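Side-chain contacts in exopolyphosphatase (PDB 1T6C), which probably hydrolyses phosphoanhydride bonds of polyphosphate or guanosine pentaphosphate, and binds a calcium ion: residues L48-K53 against E60-E65; T218-E223 against Q232-K237. All blocks are in the same frame, centred on the assembly; numbering follows the deposited sequence.

Overall arrangement
Both contacts join elements close in sequence, interaction 1 in the half of the actin-like fold built on the five-stranded sheet, interaction 2 in the half built on the six-stranded sheet, their centres about 34 Å apart on opposite sides of the chain's centre. They share no helix or strand. Interaction 1 (48-53 with 60-65) lies toward the periphery, where the loop after strand 35-45 meets helix 60-79; leucine packs against backbone and isoleucine, while a threonine crosses an arginine tied into a salt-bridge network. Interaction 2 (218-223 with 232-237) is buried and carried by methyl groups: two alanines of helix 214-223 face one valine, a branch of which also lies on the helix backbone, in the segment leading to strand 238-240.

Interaction 1 (L48-K53 against E60-E65); sequences LGTKVK and EDRIEE
The loop that follows edge strand 35-45 of the five-stranded sheet in this actin-like fold folds back here on the first turn of helix 60-79, and L48 and R62 lie at the centre of the contact. The CD2 branch of L48 comes up to the helix backbone, 3.8 Å from R62 O, and reaches past it to CG1 of I63 at 4.4 Å. F102 of helix 99-109 touches both L48 and I63, extending this apolar cluster. T50 meets the aliphatic part of R62 instead: its OG1 lies 3.8 Å from R62 CD and is itself hydrogen-bonded to S47 O. The arginine chain is bent at both chi2 (-63°) and chi3 (83°), which folds the guanidinium back along its own helix, between two acids. E65 OE1 takes a nearly straight salt-bridge bond from R62 NH1 at 2.6 Å, and T46 O is a further acceptor for NH1. In a second salt bridge R62 grips D61 side-on: NE (3.1 Å) and NH2 (3.2 Å) of R62 both converge on D61 OD2, which lies in the guanidinium plane but is approached from above its own carboxylate plane.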
ATOM      1  N   LEU A  48      14.016  -1.362  -9.451  1.00 21.79           N
ATOM      2  CA  LEU A  48      14.912  -0.218  -9.243  1.00 23.05           C
ATOM      3  C   LEU A  48      15.732  -0.294  -7.947  1.00 23.40           C
ATOM      4  O   LEU A  48      16.786   0.320  -7.845  1.00 24.52           O
ATOM      5  CB  LEU A  48      14.129   1.107  -9.234  1.00 23.10           C
ATOM      6  CG  LEU A  48      14.031   1.887 -10.528  1.00 25.08           C
ATOM      7  CD1 LEU A  48      13.151   3.119 -10.254  1.00 25.35           C
ATOM      8  CD2 LEU A  48      15.371   2.351 -11.114  1.00 21.86           C
ATOM      9  N   GLY A  49      15.237  -1.003  -6.952  1.00 24.11           N
ATOM     10  CA  GLY A  49      15.948  -1.165  -5.698  1.00 26.17           C
ATOM     11  C   GLY A  49      17.130  -2.115  -5.770  1.00 27.55           C
ATOM     12  O   GLY A  49      17.825  -2.303  -4.764  1.00 28.73           O
ATOM     13  N   THR A  50      17.372  -2.719  -6.934  1.00 28.26           N
ATOM     14  CA  THR A  50      18.458  -3.682  -7.086  1.00 29.19           C
ATOM     15  C   THR A  50      19.782  -3.062  -6.689  1.00 30.33           C
ATOM     16  O   THR A  50      20.217  -2.066  -7.274  1.00 29.90           O
ATOM     17  CB  THR A  50      18.541  -4.195  -8.530  1.00 29.02           C
ATOM     18  OG1 THR A  50      17.309  -4.834  -8.879  1.00 27.77           O
ATOM     19  CG2 THR A  50      19.578  -5.326  -8.648  1.00 30.17           C
ATOM     20  N   LYS A  51      20.409  -3.665  -5.681  1.00 31.80           N
ATOM     21  CA  LYS A  51      21.764  -3.323  -5.252  1.00 33.53           C
ATOM     22  C   LYS A  51      21.907  -1.903  -4.673  1.00 34.21           C
ATOM     23  O   LYS A  51      23.005  -1.384  -4.555  1.00 34.15           O
ATOM     24  CB  LYS A  51      22.764  -3.574  -6.393  1.00 34.04           C
ATOM     25  CG  LYS A  51      23.163  -5.048  -6.529  1.00 36.48           C
ATOM     26  CD  LYS A  51      23.853  -5.341  -7.865  1.00 39.35           C
ATOM     27  CE  LYS A  51      25.095  -4.454  -8.108  1.00 41.07           C
ATOM     28  NZ  LYS A  51      26.113  -4.491  -6.999  1.00 42.61           N
ATOM     29  N   VAL A  52      20.800  -1.286  -4.273  1.00 35.14           N
ATOM     30  CA  VAL A  52      20.861   0.070  -3.744  1.00 36.01           C
ATOM     31  C   VAL A  52      21.431   0.009  -2.332  1.00 37.28           C
ATOM     32  O   VAL A  52      22.278   0.827  -1.976  1.00 37.46           O
ATOM     33  CB  VAL A  52      19.492   0.773  -3.770  1.00 36.12           C
ATOM     34  CG1 VAL A  52      19.519   2.099  -2.965  1.00 35.90           C
ATOM     35  CG2 VAL A  52      19.075   1.039  -5.207  1.00 35.15           C
ATOM     36  N   LYS A  53      20.981  -0.970  -1.547  1.00 38.79           N
ATOM     37  CA  LYS A  53      21.497  -1.169  -0.189  1.00 40.10           C
ATOM     38  C   LYS A  53      23.011  -1.339  -0.232  1.00 40.25           C
ATOM     39  O   LYS A  53      23.724  -0.675   0.501  1.00 41.04           O
ATOM     40  CB  LYS A  53      20.845  -2.381   0.501  1.00 40.66           C
ATOM     41  CG  LYS A  53      20.765  -2.251   2.030  1.00 42.84           C
ATOM     42  CD  LYS A  53      21.089  -3.561   2.767  1.00 45.38           C
ATOM     43  CE  LYS A  53      21.374  -3.332   4.273  1.00 46.43           C
ATOM     44  NZ  LYS A  53      20.121  -3.145   5.089  1.00 47.59           N
ATOM     45  N   GLU A  60      22.287   1.145 -13.617  1.00 24.22           N
ATOM     46  CA  GLU A  60      21.991   1.742 -14.909  1.00 25.06           C
ATOM     47  C   GLU A  60      21.008   0.940 -15.728  1.00 24.20           C
ATOM     48  O   GLU A  60      20.161   1.523 -16.378  1.00 23.87           O
ATOM     49  CB  GLU A  60      23.272   1.961 -15.719  1.00 25.55           C
ATOM     50  CG  GLU A  60      24.171   3.060 -15.158  1.00 27.45           C
ATOM     51  CD  GLU A  60      23.501   4.425 -15.110  1.00 28.67           C
ATOM     52  OE1 GLU A  60      22.565   4.683 -15.887  1.00 30.85           O
ATOM     53  OE2 GLU A  60      23.928   5.257 -14.303  1.00 30.63           O
ATOM     54  N   ASP A  61      21.108  -0.391 -15.707  1.00 24.27           N
ATOM     55  CA  ASP A  61      20.199  -1.201 -16.518  1.00 24.32           C
ATOM     56  C   ASP A  61      18.750  -1.109 -16.005  1.00 23.15           C
ATOM     57  O   ASP A  61      17.809  -1.176 -16.803  1.00 23.31           O
ATOM     58  CB  ASP A  61      20.680  -2.649 -16.633  1.00 25.20           C
ATOM     59  CG  ASP A  61      20.635  -3.391 -15.331  1.00 28.24           C
ATOM     60  OD1 ASP A  61      21.076  -2.840 -14.310  1.00 33.44           O
ATOM     61  OD2 ASP A  61      20.189  -4.552 -15.228  1.00 33.84           O
ATOM     62  N   ARG A  62      18.589  -0.930 -14.690  1.00 21.60           N
ATOM     63  CA  ARG A  62      17.273  -0.767 -14.061  1.00 19.92           C
ATOM     64  C   ARG A  62      16.709   0.642 -14.346  1.00 19.13           C
ATOM     65  O   ARG A  62      15.506   0.809 -14.569  1.00 18.52           O
ATOM     66  CB  ARG A  62      17.363  -0.972 -12.553  1.00 20.24           C
ATOM     67  CG  ARG A  62      17.962  -2.275 -12.083  1.00 20.11           C
ATOM     68  CD  ARG A  62      17.173  -3.512 -12.476  1.00 20.53           C
ATOM     69  NE  ARG A  62      17.485  -3.953 -13.839  1.00 22.50           N
ATOM     70  CZ  ARG A  62      16.618  -4.132 -14.830  1.00 25.20           C
ATOM     71  NH1 ARG A  62      15.328  -3.908 -14.666  1.00 22.94           N
ATOM     72  NH2 ARG A  62      17.040  -4.554 -16.012  1.00 26.24           N
ATOM     73  N   ILE A  63      17.586   1.638 -14.378  1.00 18.83           N
ATOM     74  CA  ILE A  63      17.191   2.982 -14.816  1.00 19.03           C
ATOM     75  C   ILE A  63      16.689   2.932 -16.253  1.00 19.25           C
ATOM     76  O   ILE A  63      15.677   3.513 -16.588  1.00 17.53           O
ATOM     77  CB  ILE A  63      18.374   3.991 -14.706  1.00 19.26           C
ATOM     78  CG1 ILE A  63      18.578   4.400 -13.257  1.00 19.03           C
ATOM     79  CG2 ILE A  63      18.168   5.200 -15.613  1.00 19.82           C
ATOM     80  CD1 ILE A  63      19.867   5.179 -13.011  1.00 21.70           C
ATOM     81  N   GLU A  64      17.436   2.282 -17.140  1.00 18.95           N
ATOM     82  CA  GLU A  64      17.088   2.340 -18.556  1.00 19.62           C
ATOM     83  C   GLU A  64      15.771   1.629 -18.805  1.00 18.77           C
ATOM     84  O   GLU A  64      14.952   2.108 -19.585  1.00 18.94           O
ATOM     85  CB  GLU A  64      18.183   1.682 -19.395  1.00 20.52           C
ATOM     86  CG  GLU A  64      19.486   2.445 -19.377  1.00 24.89           C
ATOM     87  CD  GLU A  64      19.440   3.749 -20.150  1.00 27.82           C
ATOM     88  OE1 GLU A  64      18.470   4.018 -20.905  1.00 29.66           O
ATOM     89  OE2 GLU A  64      20.427   4.496 -20.034  1.00 31.87           O
ATOM     90  N   GLU A  65      15.559   0.493 -18.148  1.00 19.33           N
ATOM     91  CA  GLU A  65      14.297  -0.215 -18.316  1.00 19.79           C
ATOM     92  C   GLU A  65      13.151   0.645 -17.775  1.00 19.33           C
ATOM     93  O   GLU A  65      12.060   0.698 -18.359  1.00 19.23           O
ATOM     94  CB  GLU A  65      14.274  -1.571 -17.607  1.00 21.21           C
ATOM     95  CG  GLU A  65      13.028  -2.348 -17.992  1.00 24.32           C
ATOM     96  CD  GLU A  65      12.956  -3.758 -17.436  1.00 29.40           C
ATOM     97  OE1 GLU A  65      13.924  -4.195 -16.816  1.00 32.70           O
ATOM     98  OE2 GLU A  65      11.911  -4.425 -17.630  1.00 31.74           O
TER

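Interaction 2 (T218-E223 against Q232-K237); sequences TLAALE and QKVHGK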
ATOM      1  N   THR A 218      -5.924  -9.772   1.237  1.00 11.09           N
ATOM      2  CA  THR A 218      -5.825 -11.235   1.175  1.00 11.05           C
ATOM      3  C   THR A 218      -6.591 -11.871   2.305  1.00 11.43           C
ATOM      4  O   THR A 218      -7.327 -12.824   2.078  1.00 11.76           O
ATOM      5  CB  THR A 218      -4.376 -11.673   1.204  1.00 11.36           C
ATOM      6  OG1 THR A 218      -3.704 -11.151   0.047  1.00 13.60           O
ATOM      7  CG2 THR A 218      -4.277 -13.181   1.118  1.00 11.15           C
ATOM      8  N   LEU A 219      -6.485 -11.311   3.514  1.00 11.11           N
ATOM      9  CA  LEU A 219      -7.242 -11.825   4.660  1.00 12.10           C
ATOM     10  C   LEU A 219      -8.742 -11.757   4.434  1.00 11.52           C
ATOM     11  O   LEU A 219      -9.463 -12.724   4.692  1.00 12.25           O
ATOM     12  CB  LEU A 219      -6.865 -11.062   5.933  1.00 13.03           C
ATOM     13  CG  LEU A 219      -5.906 -11.607   6.958  1.00 18.45           C
ATOM     14  CD1 LEU A 219      -6.263 -11.001   8.292  1.00 18.51           C
ATOM     15  CD2 LEU A 219      -5.883 -13.118   7.067  1.00 19.49           C
ATOM     16  N   ALA A 220      -9.217 -10.636   3.885  1.00 10.54           N
ATOM     17  CA  ALA A 220     -10.621 -10.489   3.575  1.00 11.24           C
ATOM     18  C   ALA A 220     -11.067 -11.517   2.548  1.00 10.73           C
ATOM     19  O   ALA A 220     -12.119 -12.147   2.713  1.00 11.35           O
ATOM     20  CB  ALA A 220     -10.921  -9.071   3.100  1.00 11.31           C
ATOM     21  N   ALA A 221     -10.283 -11.740   1.498  1.00 10.18           N
ATOM     22  CA  ALA A 221     -10.611 -12.761   0.506  1.00 10.61           C
ATOM     23  C   ALA A 221     -10.661 -14.144   1.144  1.00 11.71           C
ATOM     24  O   ALA A 221     -11.520 -14.944   0.829  1.00 12.25           O
ATOM     25  CB  ALA A 221      -9.595 -12.743  -0.640  1.00 11.03           C
ATOM     26  N   LEU A 222      -9.722 -14.449   2.028  1.00 11.16           N
ATOM     27  CA  LEU A 222      -9.739 -15.736   2.733  1.00 12.81           C
ATOM     28  C   LEU A 222     -10.982 -15.881   3.624  1.00 13.40           C
ATOM     29  O   LEU A 222     -11.712 -16.906   3.540  1.00 13.61           O
ATOM     30  CB  LEU A 222      -8.444 -15.901   3.550  1.00 13.09           C
ATOM     31  CG  LEU A 222      -7.142 -16.042   2.766  1.00 14.91           C
ATOM     32  CD1 LEU A 222      -5.955 -15.994   3.703  1.00 14.98           C
ATOM     33  CD2 LEU A 222      -7.124 -17.341   1.976  1.00 18.53           C
ATOM     34  N   GLU A 223     -11.259 -14.864   4.431  1.00 12.74           N
ATOM     35  CA  GLU A 223     -12.393 -14.916   5.379  1.00 12.90           C
ATOM     36  C   GLU A 223     -13.732 -15.111   4.674  1.00 13.64           C
ATOM     37  O   GLU A 223     -14.558 -15.915   5.111  1.00 14.32           O
ATOM     38  CB  GLU A 223     -12.422 -13.674   6.251  1.00 13.16           C
ATOM     39  CG  GLU A 223     -13.595 -13.626   7.208  1.00 12.55           C
ATOM     40  CD  GLU A 223     -13.616 -14.754   8.211  1.00 17.21           C
ATOM     41  OE1 GLU A 223     -12.556 -15.366   8.496  1.00 18.34           O
ATOM     42  OE2 GLU A 223     -14.707 -15.049   8.719  1.00 16.63           O
ATOM     43  N   GLN A 232     -14.658  -5.999  -5.941  1.00 16.55           N
ATOM     44  CA  GLN A 232     -16.049  -5.721  -5.584  1.00 18.71           C
ATOM     45  C   GLN A 232     -16.542  -6.538  -4.395  1.00 18.22           C
ATOM     46  O   GLN A 232     -17.458  -6.108  -3.670  1.00 20.04           O
ATOM     47  CB  GLN A 232     -16.951  -5.906  -6.796  1.00 20.89           C
ATOM     48  CG  GLN A 232     -16.845  -4.752  -7.762  1.00 26.43           C
ATOM     49  CD  GLN A 232     -17.684  -4.943  -9.043  1.00 30.35           C
ATOM     50  OE1 GLN A 232     -18.770  -5.554  -9.021  1.00 36.09           O
ATOM     51  NE2 GLN A 232     -17.181  -4.409 -10.148  1.00 31.99           N
ATOM     52  N   LYS A 233     -15.965  -7.718  -4.187  1.00 17.22           N
ATOM     53  CA  LYS A 233     -16.381  -8.617  -3.116  1.00 16.69           C
ATOM     54  C   LYS A 233     -15.600  -8.387  -1.831  1.00 16.72           C
ATOM     55  O   LYS A 233     -15.956  -8.944  -0.790  1.00 19.54           O
ATOM     56  CB  LYS A 233     -16.228 -10.081  -3.555  1.00 17.02           C
ATOM     57  CG  LYS A 233     -17.096 -10.471  -4.768  1.00 15.56           C
ATOM     58  CD  LYS A 233     -16.947 -11.952  -5.036  1.00 18.71           C
ATOM     59  CE  LYS A 233     -17.761 -12.448  -6.201  1.00 18.48           C
ATOM     60  NZ  LYS A 233     -17.041 -12.280  -7.488  1.00 17.06           N
ATOM     61  N   VAL A 234     -14.489  -7.658  -1.907  1.00 15.52           N
ATOM     62  CA  VAL A 234     -13.605  -7.467  -0.778  1.00 14.68           C
ATOM     63  C   VAL A 234     -13.677  -6.052  -0.228  1.00 13.65           C
ATOM     64  O   VAL A 234     -13.660  -5.849   0.978  1.00 13.11           O
ATOM     65  CB  VAL A 234     -12.142  -7.828  -1.176  1.00 15.23           C
ATOM     66  CG1 VAL A 234     -11.112  -7.341  -0.167  1.00 16.51           C
ATOM     67  CG2 VAL A 234     -12.028  -9.346  -1.355  1.00 16.35           C
ATOM     68  N   HIS A 235     -13.751  -5.069  -1.104  1.00 12.58           N
ATOM     69  CA  HIS A 235     -13.796  -3.677  -0.664  1.00 12.97           C
ATOM     70  C   HIS A 235     -15.025  -3.415   0.196  1.00 14.11           C
ATOM     71  O   HIS A 235     -16.136  -3.699  -0.211  1.00 14.96           O
ATOM     72  CB  HIS A 235     -13.850  -2.791  -1.884  1.00 13.86           C
ATOM     73  CG  HIS A 235     -13.666  -1.341  -1.571  1.00 11.50           C
ATOM     74  ND1 HIS A 235     -14.701  -0.435  -1.564  1.00 15.40           N
ATOM     75  CD2 HIS A 235     -12.554  -0.652  -1.249  1.00  9.30           C
ATOM     76  CE1 HIS A 235     -14.222   0.754  -1.245  1.00  9.28           C
ATOM     77  NE2 HIS A 235     -12.924   0.654  -1.060  1.00 15.18           N
ATOM     78  N   GLY A 236     -14.807  -2.866   1.382  1.00 14.11           N
ATOM     79  CA  GLY A 236     -15.873  -2.575   2.309  1.00 14.86           C
ATOM     80  C   GLY A 236     -16.230  -3.715   3.251  1.00 14.85           C
ATOM     81  O   GLY A 236     -17.037  -3.520   4.135  1.00 15.19           O
ATOM     82  N   LYS A 237     -15.609  -4.883   3.110  1.00 14.38           N
ATOM     83  CA  LYS A 237     -15.836  -5.976   4.048  1.00 14.54           C
ATOM     84  C   LYS A 237     -15.289  -5.607   5.430  1.00 14.37           C
ATOM     85  O   LYS A 237     -14.271  -4.921   5.557  1.00 13.75           O
ATOM     86  CB  LYS A 237     -15.159  -7.260   3.561  1.00 15.08           C
ATOM     87  CG  LYS A 237     -15.837  -7.951   2.404  1.00 17.36           C
ATOM     88  CD  LYS A 237     -17.273  -8.387   2.770  1.00 19.88           C
ATOM     89  CE  LYS A 237     -17.803  -9.473   1.844  1.00 23.68           C
ATOM     90  NZ  LYS A 237     -18.357  -8.842   0.619  1.00 27.14           N
TER
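Helix 214-223, in the half of the actin-like fold built on the six-stranded sheet, packs its A220 and A221 against V234, in the weakly helical turn around 232-234. The two methyls of the valine divide the work. CG1 points at A220, with CG1 of V234 and CB of A220 3.7 Å apart. CG2 of V234 lies against the helix backbone at A221, 4.1 Å from A221 N, and has A221 CB at 4.2 Å. With chi1 at 166°, CG1 is anti to the backbone N and CG2 anti to the carbonyl carbon, which turns the fork of the valine to two successive residues of the helix. The CA atoms of A220 and V234 are 6.1 Å apart, a close approach consistent with the small alanine side chains. V295 of strand 292-296 touches both A220 and V234, joining the pair to the sheet.

Beyond the valine the chain reverses in a type II beta turn, closed by K237 N to V234 O at 3.0 Å. The K237 side chain bends back toward the residue before the turn, and its NZ makes a 2.8 Å hydrogen bond to K233 O, from above the carbonyl plane. G236 and K237 also pair with V295 through their backbones. G236, at positive phi (88°), is the glycine characteristic of the third position of a type II turn, which here leads into strand 238-240, outermost in the six-stranded sheet of the actin-like fold.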